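Local structure of minor fimbrium subunit Mfa5 (Porphyromonas gingivalis ATCC 33277, 6TO1) at residues I408-V413 with T507-N512; V538-D543 with S555-A560. The protein serves as an accessory subunit of the minor (Mfa1) fimbriae, which mediate biofilm formation and adhesion to host cells and other oral bacteria. One frame throughout, in Å; residues are numbered along the deposited sequence.

Contact 1. Residues I408-V413 with T507-N512; sequences IQRGEV and TYTNSN
E412 O takes two bonds. T507 N donates to E412 O at 2.9 Å. A water donates to E412 O at 3.0 Å and also bonds T507 OG1. E412 N returns a bond to T507 O, so the two residues form a closed antiparallel hydrogen-bonded pair. One residue before E412, G411 faces Y508 as a non-hydrogen-bonded pair. The backbones are close here, with G411 CA 3.4 Å from T507 O in a CA-H...O contact. R410 O accepts from T509 N at 2.9 Å. Y508 CB also lies against this oxygen. Y508 CD1 meets I408 CG1 at 3.8 Å, and the two side chains cross at about a right angle.

The chain changes direction at Q409 and R410. Q409 N still bonds T509 O. The Q409 side chain runs on toward the 510-512 turn, where Q409 CG packs 3.4 Å from N510 O. A water that donates to S511 O receives only a weak bond from Q409 NE2. N510 OD1 accepts from N512 N, an Asx turn, while N510 ND2 bonds E514.

Strands 408-417 and 501-510 are neighbours in an antiparallel six-stranded sheet. I408 and V413 pack on strand 110-119 of another sheet, an arrangement consistent with the packed sheets of a beta sandwich.

Contact 2. Residues V538-D543 with S555-A560; sequences VLVNKD and SSLSEA
V538 and A560 meet through their CB atoms, 3.9 Å apart, and each side chain starts toward the other segment. The contact is small and apolar, and all five touching residues are buried. L557 supplies the other hydrophobic part. One of its methyls, CD2, does the touching and meets two valines. L557 CD2 lies 3.7 Å from V540 CG1 and 3.9 Å from V538 CG2. The V538 and L557 side chains cross at about a right angle. V538 CG1 is anti to the carbonyl carbon (chi1 -61°), which leaves CG2 between the backbone N and the carbonyl carbon, and CG2 is the branch that meets L557 CD2. V538 CG1 is turned to the L557 backbone, 3.9 Å from L557 O.

Polar atoms enter the interface mainly as surfaces to pack on. The methyl carbon of A560, CB, lies 3.4 Å from L539 O. The L539 backbone bonds that of H561, just beyond A560. L557 O, which V538 rests against, accepts from A560 N.

Hydrogen bonds within 555-560 shape the turn. Residues 557-559 form a 3-10 segment, and E559 N donates to S556 O. On the outer side S556 OG donates to E559 OE2 at 2.6 Å, and E559 OE2 accepts with its anti lone pair. S558 OG donates in turn to S556 OG at 2.8 Å.

Around the contact, L557 also touches Y638, and V540 touches A640 and V614. The backbones of V538 and V540 bond strand 634-643. The arrangement is a short 3-10 turn in a connecting loop, packed through L557 and A560 on the end of strand 530-539 in a mixed beta sheet.

The modelled chain begins with strands 90-98 and 110-119, passes through the von Willebrand factor type A region with its magnesium site, and then enters strand 408-417. Contact 1 closes a long excursion of 93 residues, rich in strand, when strand 501-510 comes back beside it. The chain then runs through strands 517-520 and 525-526 into strand 530-539. Contact 2 closes a much shorter loop of 11 residues, without helix or strand. The two contacts follow in series and neither nest nor cross. The centres of contact 1 and contact 2 lie about 60 Å apart. Contact 1 joins strands within one sheet, whereas contact 2 packs a loop on another.

Contact 1. Residues I408-V413 with T507-N512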
ATOM      1  N   ILE A 408       1.198  -5.432   1.662  1.00 22.45           N
ATOM      2  CA  ILE A 408       2.023  -6.634   1.744  1.00 18.85           C
ATOM      3  C   ILE A 408       1.171  -7.832   1.330  1.00 15.82           C
ATOM      4  O   ILE A 408       0.091  -8.052   1.892  1.00 20.35           O
ATOM      5  CB  ILE A 408       2.572  -6.827   3.178  1.00 20.28           C
ATOM      6  CG1 ILE A 408       3.619  -5.748   3.470  1.00 22.53           C
ATOM      7  CG2 ILE A 408       3.067  -8.219   3.393  1.00 25.52           C
ATOM      8  CD1 ILE A 408       3.845  -5.576   4.972  1.00 34.85           C
ATOM      9  N   GLN A 409       1.652  -8.604   0.343  1.00 22.22           N
ATOM     10  CA  GLN A 409       0.903  -9.776  -0.110  1.00 24.43           C
ATOM     11  C   GLN A 409       1.148 -10.984   0.781  1.00 24.38           C
ATOM     12  O   GLN A 409       0.242 -11.794   0.991  1.00 24.53           O
ATOM     13  CB  GLN A 409       1.277 -10.121  -1.550  1.00 22.45           C
ATOM     14  CG  GLN A 409       0.998  -8.996  -2.522  1.00 21.51           C
ATOM     15  CD  GLN A 409       1.163  -9.419  -3.968  1.00 26.74           C
ATOM     16  OE1 GLN A 409       1.663 -10.505  -4.256  1.00 29.75           O
ATOM     17  NE2 GLN A 409       0.720  -8.565  -4.883  1.00 27.36           N
ATOM     18  N   ARG A 410       2.382 -11.132   1.258  1.00 22.96           N
ATOM     19  CA  ARG A 410       2.839 -12.216   2.116  1.00 25.03           C
ATOM     20  C   ARG A 410       3.858 -11.595   3.054  1.00 23.33           C
ATOM     21  O   ARG A 410       4.644 -10.750   2.626  1.00 24.42           O
ATOM     22  CB  ARG A 410       3.516 -13.343   1.326  1.00 22.29           C
ATOM     23  CG  ARG A 410       2.593 -14.136   0.418  1.00 29.20           C
ATOM     24  CD  ARG A 410       1.658 -14.995   1.233  1.00 30.75           C
ATOM     25  NE  ARG A 410       0.941 -15.965   0.409  1.00 33.00           N
ATOM     26  CZ  ARG A 410      -0.169 -15.692  -0.254  1.00 27.14           C
ATOM     27  NH1 ARG A 410      -0.679 -14.478  -0.203  1.00 29.57           N
ATOM     28  NH2 ARG A 410      -0.773 -16.637  -0.962  1.00 25.07           N
ATOM     29  N   GLY A 411       3.887 -12.037   4.307  1.00 21.20           N
ATOM     30  CA  GLY A 411       4.935 -11.590   5.188  1.00 21.65           C
ATOM     31  C   GLY A 411       5.247 -12.618   6.259  1.00 20.59           C
ATOM     32  O   GLY A 411       4.352 -13.301   6.771  1.00 22.18           O
ATOM     33  N   GLU A 412       6.523 -12.727   6.585  1.00 20.92           N
ATOM     34  CA  GLU A 412       6.980 -13.590   7.660  1.00 19.31           C
ATOM     35  C   GLU A 412       7.963 -12.803   8.513  1.00 17.86           C
ATOM     36  O   GLU A 412       8.966 -12.293   8.005  1.00 22.50           O
ATOM     37  CB  GLU A 412       7.633 -14.859   7.138  1.00 22.82           C
ATOM     38  CG  GLU A 412       8.013 -15.770   8.308  1.00 27.92           C
ATOM     39  CD  GLU A 412       8.511 -17.107   7.851  1.00 39.45           C
ATOM     40  OE1 GLU A 412       7.665 -17.944   7.484  1.00 38.86           O
ATOM     41  OE2 GLU A 412       9.743 -17.301   7.858  1.00 40.25           O
ATOM     42  N   VAL A 413       7.632 -12.666   9.789  1.00 20.64           N
ATOM     43  CA  VAL A 413       8.507 -12.061  10.778  1.00 20.21           C
ATOM     44  C   VAL A 413       9.109 -13.177  11.613  1.00 24.25           C
ATOM     45  O   VAL A 413       8.376 -13.982  12.189  1.00 23.00           O
ATOM     46  CB  VAL A 413       7.736 -11.085  11.668  1.00 20.21           C
ATOM     47  CG1 VAL A 413       8.627 -10.586  12.822  1.00 23.49           C
ATOM     48  CG2 VAL A 413       7.204  -9.907  10.847  1.00 21.94           C
ATOM     49  N   THR A 507      10.466 -10.589   6.270  1.00 24.51           N
ATOM     50  CA  THR A 507      10.655 -10.940   4.866  1.00 23.83           C
ATOM     51  C   THR A 507       9.283 -10.930   4.214  1.00 20.55           C
ATOM     52  O   THR A 507       8.341 -11.532   4.737  1.00 19.92           O
ATOM     53  CB  THR A 507      11.323 -12.307   4.718  1.00 29.48           C
ATOM     54  OG1 THR A 507      12.510 -12.338   5.523  1.00 27.67           O
ATOM     55  CG2 THR A 507      11.721 -12.578   3.277  1.00 29.77           C
ATOM     56  N   TYR A 508       9.148 -10.220   3.097  1.00 22.38           N
ATOM     57  CA  TYR A 508       7.792 -10.040   2.588  1.00 19.93           C
ATOM     58  C   TYR A 508       7.757  -9.903   1.073  1.00 20.48           C
ATOM     59  O   TYR A 508       8.764  -9.639   0.413  1.00 21.28           O
ATOM     60  CB  TYR A 508       7.112  -8.825   3.264  1.00 20.10           C
ATOM     61  CG  TYR A 508       7.659  -7.456   2.876  1.00 22.04           C
ATOM     62  CD1 TYR A 508       7.000  -6.669   1.941  1.00 19.57           C
ATOM     63  CD2 TYR A 508       8.821  -6.942   3.450  1.00 22.91           C
ATOM     64  CE1 TYR A 508       7.490  -5.427   1.561  1.00 23.43           C
ATOM     65  CE2 TYR A 508       9.305  -5.689   3.092  1.00 20.80           C
ATOM     66  CZ  TYR A 508       8.632  -4.944   2.127  1.00 25.16           C
ATOM     67  OH  TYR A 508       9.054  -3.708   1.717  1.00 23.49           O
ATOM     68  N   THR A 509       6.555 -10.096   0.551  1.00 20.48           N
ATOM     69  CA  THR A 509       6.240  -9.860  -0.856  1.00 20.91           C
ATOM     70  C   THR A 509       5.490  -8.537  -0.954  1.00 19.12           C
ATOM     71  O   THR A 509       4.468  -8.341  -0.271  1.00 22.86           O
ATOM     72  CB  THR A 509       5.419 -11.011  -1.426  1.00 21.52           C
ATOM     73  OG1 THR A 509       6.194 -12.202  -1.314  1.00 22.77           O
ATOM     74  CG2 THR A 509       5.099 -10.727  -2.902  1.00 24.35           C
ATOM     75  N   ASN A 510       6.021  -7.616  -1.765  1.00 20.50           N
ATOM     76  CA  ASN A 510       5.531  -6.249  -1.761  1.00 19.59           C
ATOM     77  C   ASN A 510       4.269  -6.139  -2.623  1.00 19.04           C
ATOM     78  O   ASN A 510       3.745  -7.126  -3.136  1.00 20.82           O
ATOM     79  CB  ASN A 510       6.643  -5.288  -2.181  1.00 22.37           C
ATOM     80  CG  ASN A 510       7.002  -5.371  -3.654  1.00 23.55           C
ATOM     81  OD1 ASN A 510       6.274  -5.945  -4.464  1.00 23.09           O
ATOM     82  ND2 ASN A 510       8.119  -4.755  -4.009  1.00 20.19           N
ATOM     83  N   SER A 511       3.753  -4.920  -2.741  1.00 20.33           N
ATOM     84  CA  SER A 511       2.448  -4.691  -3.348  1.00 20.19           C
ATOM     85  C   SER A 511       2.412  -5.012  -4.831  1.00 19.09           C
ATOM     86  O   SER A 511       1.309  -5.110  -5.393  1.00 22.70           O
ATOM     87  CB  SER A 511       2.034  -3.236  -3.133  1.00 21.30           C
ATOM     88  OG  SER A 511       2.929  -2.339  -3.789  1.00 22.75           O
ATOM     89  N   ASN A 512       3.570  -5.189  -5.472  1.00 22.93           N
ATOM     90  CA  ASN A 512       3.603  -5.615  -6.870  1.00 24.54           C
ATOM     91  C   ASN A 512       4.069  -7.051  -7.037  1.00 21.53           C
ATOM     92  O   ASN A 512       4.395  -7.458  -8.152  1.00 24.27           O
ATOM     93  CB  ASN A 512       4.497  -4.698  -7.698  1.00 18.29           C
ATOM     94  CG  ASN A 512       3.901  -3.335  -7.899  1.00 19.72           C
ATOM     95  OD1 ASN A 512       2.704  -3.158  -7.787  1.00 20.24           O
ATOM     96  ND2 ASN A 512       4.745  -2.353  -8.151  1.00 25.75           N
TER
HETATM   97  O   HOH W   1      -0.907  -5.714  -4.106  1.00 35.30           O
HETATM   98  O   HOH W   2      11.842 -13.029   8.135  1.00 28.24           O

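Contact 2. Residues V538-D543 with S555-A560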
ATOM      1  N   VAL A 538      22.865 -24.319  55.241  1.00 22.23           N
ATOM      2  CA  VAL A 538      23.554 -25.534  54.842  1.00 24.79           C
ATOM      3  C   VAL A 538      24.480 -26.058  55.933  1.00 24.27           C
ATOM      4  O   VAL A 538      24.909 -25.336  56.833  1.00 23.13           O
ATOM      5  CB  VAL A 538      24.357 -25.316  53.529  1.00 25.61           C
ATOM      6  CG1 VAL A 538      23.395 -24.930  52.375  1.00 27.51           C
ATOM      7  CG2 VAL A 538      25.422 -24.271  53.710  1.00 30.93           C
ATOM      8  N   LEU A 539      24.859 -27.315  55.765  1.00 22.88           N
ATOM      9  CA  LEU A 539      25.563 -28.102  56.761  1.00 25.17           C
ATOM     10  C   LEU A 539      27.061 -28.096  56.502  1.00 35.27           C
ATOM     11  O   LEU A 539      27.501 -28.291  55.365  1.00 30.60           O
ATOM     12  CB  LEU A 539      25.031 -29.537  56.736  1.00 27.70           C
ATOM     13  CG  LEU A 539      25.643 -30.571  57.695  1.00 28.52           C
ATOM     14  CD1 LEU A 539      25.330 -30.108  59.110  1.00 26.47           C
ATOM     15  CD2 LEU A 539      25.135 -31.975  57.460  1.00 30.29           C
ATOM     16  N   VAL A 540      27.840 -27.845  57.556  1.00 25.33           N
ATOM     17  CA  VAL A 540      29.279 -28.068  57.521  1.00 27.88           C
ATOM     18  C   VAL A 540      29.638 -29.037  58.640  1.00 33.19           C
ATOM     19  O   VAL A 540      28.890 -29.234  59.607  1.00 28.63           O
ATOM     20  CB  VAL A 540      30.109 -26.781  57.653  1.00 28.11           C
ATOM     21  CG1 VAL A 540      29.836 -25.837  56.494  1.00 25.51           C
ATOM     22  CG2 VAL A 540      29.827 -26.101  59.003  1.00 27.10           C
ATOM     23  N   ASN A 541      30.806 -29.645  58.509  1.00 32.08           N
ATOM     24  CA  ASN A 541      31.265 -30.508  59.576  1.00 34.08           C
ATOM     25  C   ASN A 541      31.991 -29.697  60.648  1.00 29.44           C
ATOM     26  O   ASN A 541      32.064 -28.460  60.616  1.00 30.53           O
ATOM     27  CB  ASN A 541      32.134 -31.646  59.016  1.00 28.99           C
ATOM     28  CG  ASN A 541      33.413 -31.165  58.392  1.00 32.77           C
ATOM     29  OD1 ASN A 541      33.884 -30.070  58.676  1.00 32.27           O
ATOM     30  ND2 ASN A 541      34.007 -32.002  57.540  1.00 41.69           N
ATOM     31  N   LYS A 542      32.524 -30.455  61.624  1.00 38.92           N
ATOM     32  CA  LYS A 542      33.345 -29.925  62.710  1.00 36.70           C
ATOM     33  C   LYS A 542      34.464 -29.000  62.295  1.00 36.82           C
ATOM     34  O   LYS A 542      34.896 -28.168  63.093  1.00 38.40           O
ATOM     35  CB  LYS A 542      34.075 -31.079  63.353  1.00 47.58           C
ATOM     36  CG  LYS A 542      33.283 -32.110  63.919  1.00 56.17           C
ATOM     37  CD  LYS A 542      34.067 -33.420  64.020  1.00 70.72           C
ATOM     38  CE  LYS A 542      35.308 -33.281  64.845  1.00 67.98           C
ATOM     39  NZ  LYS A 542      36.440 -34.186  64.362  1.00 68.54           N
ATOM     40  N   ASP A 543      35.085 -29.275  61.174  1.00 37.86           N
ATOM     41  CA  ASP A 543      36.217 -28.543  60.684  1.00 36.06           C
ATOM     42  C   ASP A 543      35.775 -27.469  59.729  1.00 35.61           C
ATOM     43  O   ASP A 543      36.615 -26.872  59.062  1.00 35.80           O
ATOM     44  CB  ASP A 543      37.182 -29.533  60.021  1.00 35.21           C
ATOM     45  CG  ASP A 543      37.847 -30.446  61.037  1.00 45.23           C
ATOM     46  OD1 ASP A 543      38.399 -29.910  62.017  1.00 44.24           O
ATOM     47  OD2 ASP A 543      37.779 -31.683  60.886  1.00 44.41           O
ATOM     48  N   SER A 555      32.920 -29.573  47.511  1.00 35.20           N
ATOM     49  CA  SER A 555      33.805 -28.493  47.108  1.00 45.91           C
ATOM     50  C   SER A 555      33.279 -27.123  47.482  1.00 32.44           C
ATOM     51  O   SER A 555      34.076 -26.190  47.614  1.00 51.58           O
ATOM     52  CB  SER A 555      34.023 -28.557  45.596  1.00 51.48           C
ATOM     53  OG  SER A 555      34.216 -29.904  45.186  1.00 74.04           O
ATOM     54  N   SER A 556      31.971 -26.985  47.677  1.00 45.30           N
ATOM     55  CA  SER A 556      31.387 -25.670  47.883  1.00 42.84           C
ATOM     56  C   SER A 556      30.122 -25.778  48.719  1.00 35.25           C
ATOM     57  O   SER A 556      29.443 -26.807  48.734  1.00 31.77           O
ATOM     58  CB  SER A 556      31.025 -25.002  46.561  1.00 37.77           C
ATOM     59  OG  SER A 556      29.839 -25.613  46.071  1.00 46.49           O
ATOM     60  N   LEU A 557      29.801 -24.678  49.397  1.00 37.77           N
ATOM     61  CA  LEU A 557      28.616 -24.643  50.239  1.00 34.71           C
ATOM     62  C   LEU A 557      27.353 -24.830  49.424  1.00 33.21           C
ATOM     63  O   LEU A 557      26.358 -25.344  49.941  1.00 31.70           O
ATOM     64  CB  LEU A 557      28.570 -23.319  50.995  1.00 30.07           C
ATOM     65  CG  LEU A 557      29.685 -23.204  52.050  1.00 34.56           C
ATOM     66  CD1 LEU A 557      29.957 -21.763  52.407  1.00 36.71           C
ATOM     67  CD2 LEU A 557      29.294 -24.007  53.271  1.00 37.46           C
ATOM     68  N   SER A 558      27.361 -24.414  48.151  1.00 32.18           N
ATOM     69  CA  SER A 558      26.166 -24.606  47.340  1.00 30.41           C
ATOM     70  C   SER A 558      25.863 -26.072  47.114  1.00 28.60           C
ATOM     71  O   SER A 558      24.748 -26.400  46.700  1.00 43.39           O
ATOM     72  CB  SER A 558      26.305 -23.888  45.998  1.00 41.26           C
ATOM     73  OG  SER A 558      27.448 -24.331  45.305  1.00 35.54           O
ATOM     74  N   GLU A 559      26.821 -26.957  47.382  1.00 31.72           N
ATOM     75  CA  GLU A 559      26.608 -28.388  47.253  1.00 36.51           C
ATOM     76  C   GLU A 559      26.280 -29.056  48.577  1.00 39.08           C
ATOM     77  O   GLU A 559      25.991 -30.258  48.596  1.00 35.17           O
ATOM     78  CB  GLU A 559      27.854 -29.061  46.660  1.00 47.02           C
ATOM     79  CG  GLU A 559      28.182 -28.669  45.215  1.00 49.01           C
ATOM     80  CD  GLU A 559      29.656 -28.883  44.882  1.00 56.49           C
ATOM     81  OE1 GLU A 559      30.017 -29.992  44.441  1.00 65.87           O
ATOM     82  OE2 GLU A 559      30.462 -27.947  45.079  1.00 58.49           O
ATOM     83  N   ALA A 560      26.345 -28.320  49.679  1.00 41.33           N
ATOM     84  CA  ALA A 560      26.199 -28.937  50.983  1.00 40.00           C
ATOM     85  C   ALA A 560      24.738 -29.235  51.282  1.00 33.17           C
ATOM     86  O   ALA A 560      23.814 -28.658  50.697  1.00 35.61           O
ATOM     87  CB  ALA A 560      26.782 -28.034  52.077  1.00 35.00           C
TER